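Local structure of putative amidohydrolase (Unidentified, 3FEQ) at residues 67-72 with 109-114; 84-89 with 159-164; 92-97 with 127-132. The protein probably acts as a zinc-dependent prolidase of the amidohydrolase superfamily, hydrolysing dipeptides that end in proline. All coordinates share one frame; numbering follows the deposited sequence.

Contact 1 (67-72 with 109-114). With ZN (zinc ion), chain U.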
loop_
_atom_site.group_PDB
_atom_site.type_symbol
_atom_site.label_atom_id
_atom_site.label_comp_id
_atom_site.label_asym_id
_atom_site.label_seq_id
_atom_site.Cartn_x
_atom_site.Cartn_y
_atom_site.Cartn_z
ATOM N N HIS C 67 -34.379 -4.250 11.004
ATOM C CA HIS C 67 -32.969 -4.052 11.310
ATOM C C HIS C 67 -32.789 -4.306 12.794
ATOM O O HIS C 67 -32.940 -3.411 13.623
ATOM C CB HIS C 67 -32.484 -2.652 10.919
ATOM C CG HIS C 67 -32.700 -2.317 9.477
ATOM N ND1 HIS C 67 -31.747 -2.540 8.508
ATOM C CD2 HIS C 67 -33.777 -1.808 8.833
ATOM C CE1 HIS C 67 -32.227 -2.187 7.329
ATOM N NE2 HIS C 67 -33.460 -1.743 7.497
ATOM N N VAL C 68 -32.524 -5.563 13.114
ATOM C CA VAL C 68 -32.335 -6.018 14.479
ATOM C C VAL C 68 -31.263 -5.239 15.205
ATOM O O VAL C 68 -31.357 -5.044 16.404
ATOM C CB VAL C 68 -31.900 -7.460 14.465
ATOM C CG1 VAL C 68 -31.439 -7.884 15.842
ATOM C CG2 VAL C 68 -33.020 -8.334 13.928
ATOM N N LEU C 69 -30.238 -4.806 14.479
ATOM C CA LEU C 69 -29.126 -4.086 15.087
ATOM C C LEU C 69 -29.304 -2.564 15.176
ATOM O O LEU C 69 -28.501 -1.868 15.810
ATOM C CB LEU C 69 -27.842 -4.435 14.361
ATOM C CG LEU C 69 -27.276 -5.734 14.911
ATOM C CD1 LEU C 69 -26.620 -6.490 13.814
ATOM C CD2 LEU C 69 -26.285 -5.451 16.048
ATOM N N ALA C 70 -30.371 -2.056 14.568
ATOM C CA ALA C 70 -30.680 -0.630 14.609
ATOM C C ALA C 70 -31.156 -0.202 15.995
ATOM O O ALA C 70 -32.349 0.025 16.219
ATOM C CB ALA C 70 -31.721 -0.289 13.559
ATOM N N SER C 71 -30.213 -0.085 16.924
ATOM C CA SER C 71 -30.556 0.213 18.302
ATOM C C SER C 71 -30.749 1.702 18.569
ATOM O O SER C 71 -31.210 2.070 19.647
ATOM C CB SER C 71 -29.523 -0.370 19.257
ATOM O OG SER C 71 -28.296 0.313 19.150
ATOM N N ASN C 72 -30.386 2.556 17.609
ATOM C CA ASN C 72 -30.897 3.930 17.593
ATOM C C ASN C 72 -31.195 4.542 16.222
ATOM O O ASN C 72 -30.588 4.169 15.225
ATOM C CB ASN C 72 -30.046 4.862 18.459
ATOM C CG ASN C 72 -28.873 5.426 17.724
ATOM O OD1 ASN C 72 -28.946 6.516 17.141
ATOM N ND2 ASN C 72 -27.765 4.700 17.757
ATOM N N GLY C 109 -30.071 -6.047 6.538
ATOM C CA GLY C 109 -28.751 -5.440 6.649
ATOM C C GLY C 109 -28.442 -5.042 8.073
ATOM O O GLY C 109 -29.227 -4.355 8.703
ATOM N N GLY C 110 -27.282 -5.470 8.560
ATOM C CA GLY C 110 -26.932 -5.359 9.963
ATOM C C GLY C 110 -26.572 -6.728 10.503
ATOM O O GLY C 110 -25.413 -6.990 10.818
ATOM N N ALA C 111 -27.566 -7.606 10.615
ATOM C CA ALA C 111 -27.363 -8.882 11.277
ATOM C C ALA C 111 -26.627 -9.816 10.366
ATOM O O ALA C 111 -26.881 -9.857 9.160
ATOM C CB ALA C 111 -28.665 -9.487 11.691
ATOM N N ASP C 112 -25.721 -10.572 10.967
ATOM C CA ASP C 112 -24.879 -11.519 10.260
ATOM C C ASP C 112 -25.186 -12.973 10.662
ATOM O O ASP C 112 -26.111 -13.254 11.426
ATOM C CB ASP C 112 -23.416 -11.205 10.562
ATOM C CG ASP C 112 -23.089 -11.284 12.066
ATOM O OD1 ASP C 112 -24.013 -11.482 12.890
ATOM O OD2 ASP C 112 -21.896 -11.151 12.426
ATOM N N TRP C 113 -24.357 -13.882 10.176
ATOM C CA TRP C 113 -24.513 -15.291 10.430
ATOM C C TRP C 113 -24.316 -15.594 11.909
ATOM O O TRP C 113 -25.021 -16.436 12.457
ATOM C CB TRP C 113 -23.522 -16.050 9.547
ATOM C CG TRP C 113 -23.376 -17.508 9.806
ATOM C CD1 TRP C 113 -24.054 -18.513 9.198
ATOM C CD2 TRP C 113 -22.403 -18.133 10.654
ATOM N NE1 TRP C 113 -23.598 -19.730 9.646
ATOM C CE2 TRP C 113 -22.588 -19.525 10.545
ATOM C CE3 TRP C 113 -21.423 -17.646 11.532
ATOM C CZ2 TRP C 113 -21.831 -20.443 11.278
ATOM C CZ3 TRP C 113 -20.664 -18.557 12.256
ATOM C CH2 TRP C 113 -20.871 -19.941 12.122
ATOM N N SER C 114 -23.409 -14.874 12.571
ATOM C CA SER C 114 -23.175 -15.071 14.015
ATOM C C SER C 114 -24.442 -14.894 14.853
ATOM O O SER C 114 -24.671 -15.649 15.806
ATOM C CB SER C 114 -22.082 -14.149 14.576
ATOM O OG SER C 114 -21.390 -13.455 13.563
HETATM ZN ZN ZN U . -34.240 -0.771 5.641
#

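Contact 2 (84-89 with 159-164)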
loop_
_atom_site.group_PDB
_atom_site.type_symbol
_atom_site.label_atom_id
_atom_site.label_comp_id
_atom_site.label_asym_id
_atom_site.label_seq_id
_atom_site.Cartn_x
_atom_site.Cartn_y
_atom_site.Cartn_z
ATOM N N ILE C 84 -18.975 -4.192 20.604
ATOM C CA ILE C 84 -19.555 -4.988 21.658
ATOM C C ILE C 84 -20.820 -4.345 22.231
ATOM O O ILE C 84 -21.753 -5.051 22.597
ATOM C CB ILE C 84 -18.486 -5.386 22.719
ATOM C CG1 ILE C 84 -19.084 -5.499 24.121
ATOM C CG2 ILE C 84 -17.282 -4.450 22.663
ATOM C CD1 ILE C 84 -19.114 -4.208 24.897
ATOM N N LEU C 85 -20.889 -3.016 22.225
ATOM C CA LEU C 85 -22.119 -2.317 22.607
ATOM C C LEU C 85 -23.264 -2.490 21.597
ATOM O O LEU C 85 -24.404 -2.747 21.982
ATOM C CB LEU C 85 -21.841 -0.842 22.825
ATOM C CG LEU C 85 -21.671 -0.488 24.287
ATOM C CD1 LEU C 85 -21.095 0.897 24.395
ATOM C CD2 LEU C 85 -23.021 -0.554 24.928
ATOM N N ALA C 86 -22.938 -2.354 20.311
ATOM C CA ALA C 86 -23.858 -2.630 19.213
ATOM C C ALA C 86 -24.522 -3.991 19.357
ATOM O O ALA C 86 -25.715 -4.136 19.096
ATOM C CB ALA C 86 -23.127 -2.553 17.887
ATOM N N ALA C 87 -23.745 -4.989 19.753
ATOM C CA ALA C 87 -24.262 -6.332 19.925
ATOM C C ALA C 87 -25.230 -6.372 21.115
ATOM O O ALA C 87 -26.403 -6.729 20.972
ATOM C CB ALA C 87 -23.110 -7.329 20.108
ATOM N N ILE C 88 -24.747 -5.932 22.267
ATOM C CA ILE C 88 -25.511 -5.957 23.512
ATOM C C ILE C 88 -26.905 -5.370 23.320
ATOM O O ILE C 88 -27.907 -5.983 23.683
ATOM C CB ILE C 88 -24.786 -5.154 24.635
ATOM C CG1 ILE C 88 -23.425 -5.769 24.999
ATOM C CG2 ILE C 88 -25.654 -5.030 25.866
ATOM C CD1 ILE C 88 -23.353 -7.293 24.907
ATOM N N ARG C 89 -26.960 -4.194 22.710
ATOM C CA ARG C 89 -28.198 -3.437 22.584
ATOM C C ARG C 89 -29.246 -4.097 21.683
ATOM O O ARG C 89 -30.414 -3.716 21.713
ATOM C CB ARG C 89 -27.889 -2.041 22.063
ATOM C CG ARG C 89 -27.233 -1.132 23.070
ATOM C CD ARG C 89 -27.480 0.301 22.697
ATOM N NE ARG C 89 -26.223 1.005 22.522
ATOM C CZ ARG C 89 -25.743 1.901 23.376
ATOM N NH1 ARG C 89 -24.569 2.473 23.146
ATOM N NH2 ARG C 89 -26.442 2.224 24.457
ATOM N N PHE C 159 -15.404 -3.814 9.103
ATOM C CA PHE C 159 -16.835 -3.772 9.248
ATOM C C PHE C 159 -17.253 -3.583 10.695
ATOM O O PHE C 159 -16.946 -4.395 11.556
ATOM C CB PHE C 159 -17.492 -4.964 8.556
ATOM C CG PHE C 159 -17.360 -4.923 7.048
ATOM C CD1 PHE C 159 -17.017 -6.060 6.334
ATOM C CD2 PHE C 159 -17.504 -3.716 6.355
ATOM C CE1 PHE C 159 -16.866 -6.013 4.954
ATOM C CE2 PHE C 159 -17.344 -3.658 4.979
ATOM C CZ PHE C 159 -17.031 -4.811 4.278
ATOM N N ARG C 160 -17.831 -2.419 10.965
ATOM C CA ARG C 160 -18.455 -2.128 12.244
ATOM C C ARG C 160 -19.717 -2.983 12.374
ATOM O O ARG C 160 -20.523 -3.040 11.437
ATOM C CB ARG C 160 -18.832 -0.645 12.295
ATOM C CG ARG C 160 -17.894 0.282 11.534
ATOM C CD ARG C 160 -16.712 0.701 12.387
ATOM N NE ARG C 160 -17.132 1.345 13.629
ATOM C CZ ARG C 160 -16.931 0.840 14.843
ATOM N NH1 ARG C 160 -16.311 -0.322 14.989
ATOM N NH2 ARG C 160 -17.360 1.495 15.915
ATOM N N THR C 161 -19.899 -3.651 13.511
ATOM C CA THR C 161 -21.038 -4.565 13.648
ATOM C C THR C 161 -22.371 -3.850 13.745
ATOM O O THR C 161 -23.410 -4.488 13.683
ATOM C CB THR C 161 -20.912 -5.551 14.834
ATOM O OG1 THR C 161 -20.518 -4.841 16.006
ATOM C CG2 THR C 161 -19.902 -6.671 14.528
ATOM N N GLY C 162 -22.335 -2.530 13.890
ATOM C CA GLY C 162 -23.544 -1.710 13.962
ATOM C C GLY C 162 -23.874 -1.009 12.656
ATOM O O GLY C 162 -24.801 -0.205 12.595
ATOM N N ALA C 163 -23.108 -1.305 11.611
ATOM C CA ALA C 163 -23.350 -0.722 10.303
ATOM C C ALA C 163 -24.434 -1.481 9.532
ATOM O O ALA C 163 -24.367 -2.689 9.387
ATOM C CB ALA C 163 -22.062 -0.667 9.514
ATOM N N ILE C 164 -25.440 -0.759 9.058
ATOM C CA ILE C 164 -26.488 -1.339 8.213
ATOM C C ILE C 164 -25.971 -1.741 6.819
ATOM O O ILE C 164 -26.285 -2.810 6.312
ATOM C CB ILE C 164 -27.689 -0.360 8.103
ATOM C CG1 ILE C 164 -28.358 -0.219 9.465
ATOM C CG2 ILE C 164 -28.709 -0.812 7.086
ATOM C CD1 ILE C 164 -28.612 -1.536 10.168
#

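Contact 3 (92-97 with 127-132)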
loop_
_atom_site.group_PDB
_atom_site.type_symbol
_atom_site.label_atom_id
_atom_site.label_comp_id
_atom_site.label_asym_id
_atom_site.label_seq_id
_atom_site.Cartn_x
_atom_site.Cartn_y
_atom_site.Cartn_z
ATOM N N PRO C 92 -32.219 -6.883 23.704
ATOM C CA PRO C 92 -33.609 -6.556 24.053
ATOM C C PRO C 92 -34.525 -6.414 22.835
ATOM O O PRO C 92 -35.698 -6.727 22.921
ATOM C CB PRO C 92 -33.489 -5.207 24.763
ATOM C CG PRO C 92 -32.078 -5.118 25.179
ATOM C CD PRO C 92 -31.290 -5.833 24.158
ATOM N N ILE C 93 -33.992 -5.937 21.718
ATOM C CA ILE C 93 -34.779 -5.798 20.506
ATOM C C ILE C 93 -35.288 -7.158 20.058
ATOM O O ILE C 93 -36.466 -7.308 19.716
ATOM C CB ILE C 93 -33.967 -5.133 19.373
ATOM C CG1 ILE C 93 -33.786 -3.639 19.658
ATOM C CG2 ILE C 93 -34.654 -5.342 18.010
ATOM C CD1 ILE C 93 -32.559 -3.027 18.992
ATOM N N LEU C 94 -34.396 -8.145 20.099
ATOM C CA LEU C 94 -34.703 -9.492 19.633
ATOM C C LEU C 94 -35.691 -10.173 20.564
ATOM O O LEU C 94 -36.663 -10.778 20.132
ATOM C CB LEU C 94 -33.429 -10.317 19.552
ATOM C CG LEU C 94 -32.556 -10.129 18.322
ATOM C CD1 LEU C 94 -31.194 -10.755 18.567
ATOM C CD2 LEU C 94 -33.235 -10.769 17.148
ATOM N N ASP C 95 -35.439 -10.046 21.855
ATOM C CA ASP C 95 -36.274 -10.663 22.853
ATOM C C ASP C 95 -37.709 -10.150 22.752
ATOM O O ASP C 95 -38.664 -10.920 22.877
ATOM C CB ASP C 95 -35.702 -10.389 24.241
ATOM C CG ASP C 95 -36.251 -11.327 25.285
ATOM O OD1 ASP C 95 -36.324 -12.546 25.012
ATOM O OD2 ASP C 95 -36.629 -10.849 26.373
ATOM N N ALA C 96 -37.847 -8.854 22.490
ATOM C CA ALA C 96 -39.146 -8.222 22.383
ATOM C C ALA C 96 -39.907 -8.641 21.119
ATOM O O ALA C 96 -41.114 -8.892 21.174
ATOM C CB ALA C 96 -39.005 -6.716 22.461
ATOM N N MET C 97 -39.209 -8.751 19.991
ATOM C CA MET C 97 -39.858 -9.198 18.752
ATOM C C MET C 97 -40.470 -10.591 18.949
ATOM O O MET C 97 -41.566 -10.893 18.439
ATOM C CB MET C 97 -38.866 -9.237 17.589
ATOM C CG MET C 97 -38.476 -7.889 17.016
ATOM S SD MET C 97 -37.410 -8.111 15.580
ATOM C CE MET C 97 -37.041 -6.429 15.182
ATOM N N PRO C 127 -36.207 -14.333 17.506
ATOM C CA PRO C 127 -36.718 -15.053 16.343
ATOM C C PRO C 127 -35.571 -15.659 15.575
ATOM O O PRO C 127 -34.431 -15.252 15.785
ATOM C CB PRO C 127 -37.355 -13.949 15.496
ATOM C CG PRO C 127 -37.509 -12.783 16.426
ATOM C CD PRO C 127 -36.402 -12.879 17.379
ATOM N N ARG C 128 -35.869 -16.627 14.713
ATOM C CA ARG C 128 -34.914 -17.094 13.716
ATOM C C ARG C 128 -34.619 -15.919 12.821
ATOM O O ARG C 128 -35.513 -15.133 12.518
ATOM C CB ARG C 128 -35.474 -18.268 12.902
ATOM C CG ARG C 128 -34.662 -18.642 11.659
ATOM C CD ARG C 128 -35.162 -19.923 11.004
ATOM N NE ARG C 128 -36.496 -20.281 11.468
ATOM C CZ ARG C 128 -36.790 -21.410 12.105
ATOM N NH1 ARG C 128 -38.036 -21.635 12.503
ATOM N NH2 ARG C 128 -35.847 -22.320 12.334
ATOM N N ILE C 129 -33.345 -15.759 12.470
ATOM C CA ILE C 129 -32.914 -14.662 11.617
ATOM C C ILE C 129 -32.542 -15.168 10.213
ATOM O O ILE C 129 -31.849 -16.186 10.061
ATOM C CB ILE C 129 -31.746 -13.888 12.255
ATOM C CG1 ILE C 129 -32.117 -13.425 13.666
ATOM C CG2 ILE C 129 -31.400 -12.664 11.438
ATOM C CD1 ILE C 129 -30.930 -12.967 14.513
ATOM N N PHE C 130 -33.055 -14.478 9.195
ATOM C CA PHE C 130 -32.556 -14.625 7.838
ATOM C C PHE C 130 -31.698 -13.425 7.472
ATOM O O PHE C 130 -32.208 -12.438 6.934
ATOM C CB PHE C 130 -33.708 -14.785 6.848
ATOM C CG PHE C 130 -34.490 -16.053 7.030
ATOM C CD1 PHE C 130 -35.679 -16.056 7.742
ATOM C CD2 PHE C 130 -34.033 -17.242 6.499
ATOM C CE1 PHE C 130 -36.386 -17.219 7.932
ATOM C CE2 PHE C 130 -34.741 -18.414 6.676
ATOM C CZ PHE C 130 -35.917 -18.404 7.394
ATOM N N PRO C 131 -30.381 -13.522 7.725
ATOM C CA PRO C 131 -29.518 -12.360 7.659
ATOM C C PRO C 131 -29.184 -11.972 6.222
ATOM O O PRO C 131 -29.053 -12.834 5.345
ATOM C CB PRO C 131 -28.269 -12.822 8.395
ATOM C CG PRO C 131 -28.200 -14.264 8.118
ATOM C CD PRO C 131 -29.621 -14.749 8.011
ATOM N N SER C 132 -29.095 -10.669 5.989
ATOM C CA SER C 132 -28.645 -10.147 4.711
ATOM C C SER C 132 -27.132 -9.885 4.747
ATOM O O SER C 132 -26.489 -9.734 3.702
ATOM C CB SER C 132 -29.424 -8.873 4.351
ATOM O OG SER C 132 -30.788 -9.163 4.040
#

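Contact 1 (67-72 with 109-114)
His67 is held at both ring nitrogens. NE2 binds the zinc ion at 2.2 Å, while ND1 donates its N-H to the carbonyl oxygen of Gly109 (His67 ND1 to Gly109 O, 3.1 Å). That bond is fairly straight, with an N-H...O angle of 158°. The donor lies in the carbonyl plane on a lone pair, and Gly109 O sits at the ring edge, 14° out of the imidazole plane. A partner so close to the plane would fix the rotation of the ring and aim NE2 at the metal. With CG beside the backbone N (chi1 -57°), the ring turns ND1 to Gly109 and NE2 to the zinc ion.

Next to this polar pair, Leu69 lies over the glycine backbone and touches the following residue, with Leu69 CD1 4.2 Å from Ala111 CB. Gly109 and Gly110 both have strongly positive phi values, which suit glycine.

In the second shell, the carboxylate of Asp107 bridges the segments: OD1 accepts Ala111 N and OD2 accepts Val68 N. A type I turn from His67 to Ala70 is closed by Ala70 N to His67 O at 3.1 Å. Farther out, Asp112 is the N-cap of helix 113-120, its OD1 accepting Leu115 N. His65 and Asp323 are the other protein residues of this zinc site, and the His65-x-His67 pair at the C-terminal end of strand 56-66 is the HxH metal motif of the amidohydrolase TIM barrel.

Contact 2 (84-89 with 159-164)
Ala86, on helix 83-88, directs its methyl group at the turn formed by Thr161 and Gly162, a small helix-on-loop packing within the TIM-barrel fold of the amidohydrolases. The loop runs from strand 135-137 to strand 165-167, and here it folds into a type I beta turn from Arg160 to Ala163, closed by Ala163 N to Arg160 O at 3.1 Å. The methyl carbon meets two different partners: Ala86 CB is 3.9 Å from Thr161 OG1 and 4.0 Å from Gly162 CA. Measured at Ala86 CB, these two directions are about 74° apart, so the methyl rests over the turn between them and does not point squarely at either.

The branches of Thr161 explain which of its groups does the touching. Its chi1 of 47° sets OG1 between the backbone N and the carbonyl carbon, facing the helix. Its methyl goes the other way, with Thr161 CG2 6.2 Å from Ala86 CB. Gly162 offers its bare alpha carbon, and the two backbones come close, with Ala86 CA to Gly162 CA at 5.3 Å.

No polar bond joins the two segments directly, and just 94 Å² is buried between them. The turn is instead tied to neighbouring residues: Thr161 N donates to Asn83 OD1, and Gly162 O accepts Asn78 ND2. Ile84 and Leu85 pack on Asp112 and Ser114 of a neighbouring subunit, so the same short helix serves a subunit interface. Farther along the chain, Arg89 NE bonds to Gln81 OE1, and one guanidinium face of Arg89 is covered by Leu85 CD2, which stands 3.8 Å above the plane, displaced toward the rim.

Contact 3 (92-97 with 127-132)
Leu94 packs on Pro127 and Ile129, and farther along the chain from these two the loop is pinned at Ser132 OG, a buried hydroxyl gripped twice: it bonds to the backbone O of Asp107 and to NE2 of Gln188. Gln188 NE2 also reaches Phe130 O, so a single amide steadies two places in this loop.

The contact itself is apolar. Leu94 sends one branch forward, with CD2 3.8 Å from Pro127 CD and 4.1 Å from Ile129 CD1. Its side chain crosses that of Ile129 at about a right angle but meets the proline ring at a slant. CG of Leu94 stands beside the backbone N (chi1 -81°), which swings CD2 toward the strand although the CB bond does not point there.

One turn further on, Met97 CB lies 4.0 Å from Pro127 CG. Beyond CB the extended methionine chain leads away, so its root does the touching. The ring of Pro127 is therefore met by both residues, Leu94 at CD and Met97 at CG, and 171 Å² is buried between the segments.

Leu115 of helix 113-120 touches both Leu94 and Ile129, while Val105 lies against Met97 and Pro127. Strands 102-107 and 128-129 run parallel, joined through helix 113-120 as a beta-alpha-beta crossover. Helix 90-99 packs against this unit, in the alternating strand-and-helix pattern of a TIM barrel.

In the fold
All three contacts are largely buried, but their chemistry changes with place. Contact 1 mixes a polar bond, which holds a zinc ligand through a backbone carbonyl, with the packing of Leu69. Contact 3, its centre about 8 Å away, is hydrocarbon packing of helix on strand, and no other subunit touches it. Contact 2 lies farther out, its centre about 19 Å from that of the chain, and is the smallest in buried area; like contact 1 it touches a second subunit. Contact 1 joins the others: Ile164 CD1 packs beside His67 ND1, and Val68 CG1 meets Leu94 CG at 3.5 Å. Contacts 2 and 3 do not touch but are connected through the successive helices 83-88 and 90-99.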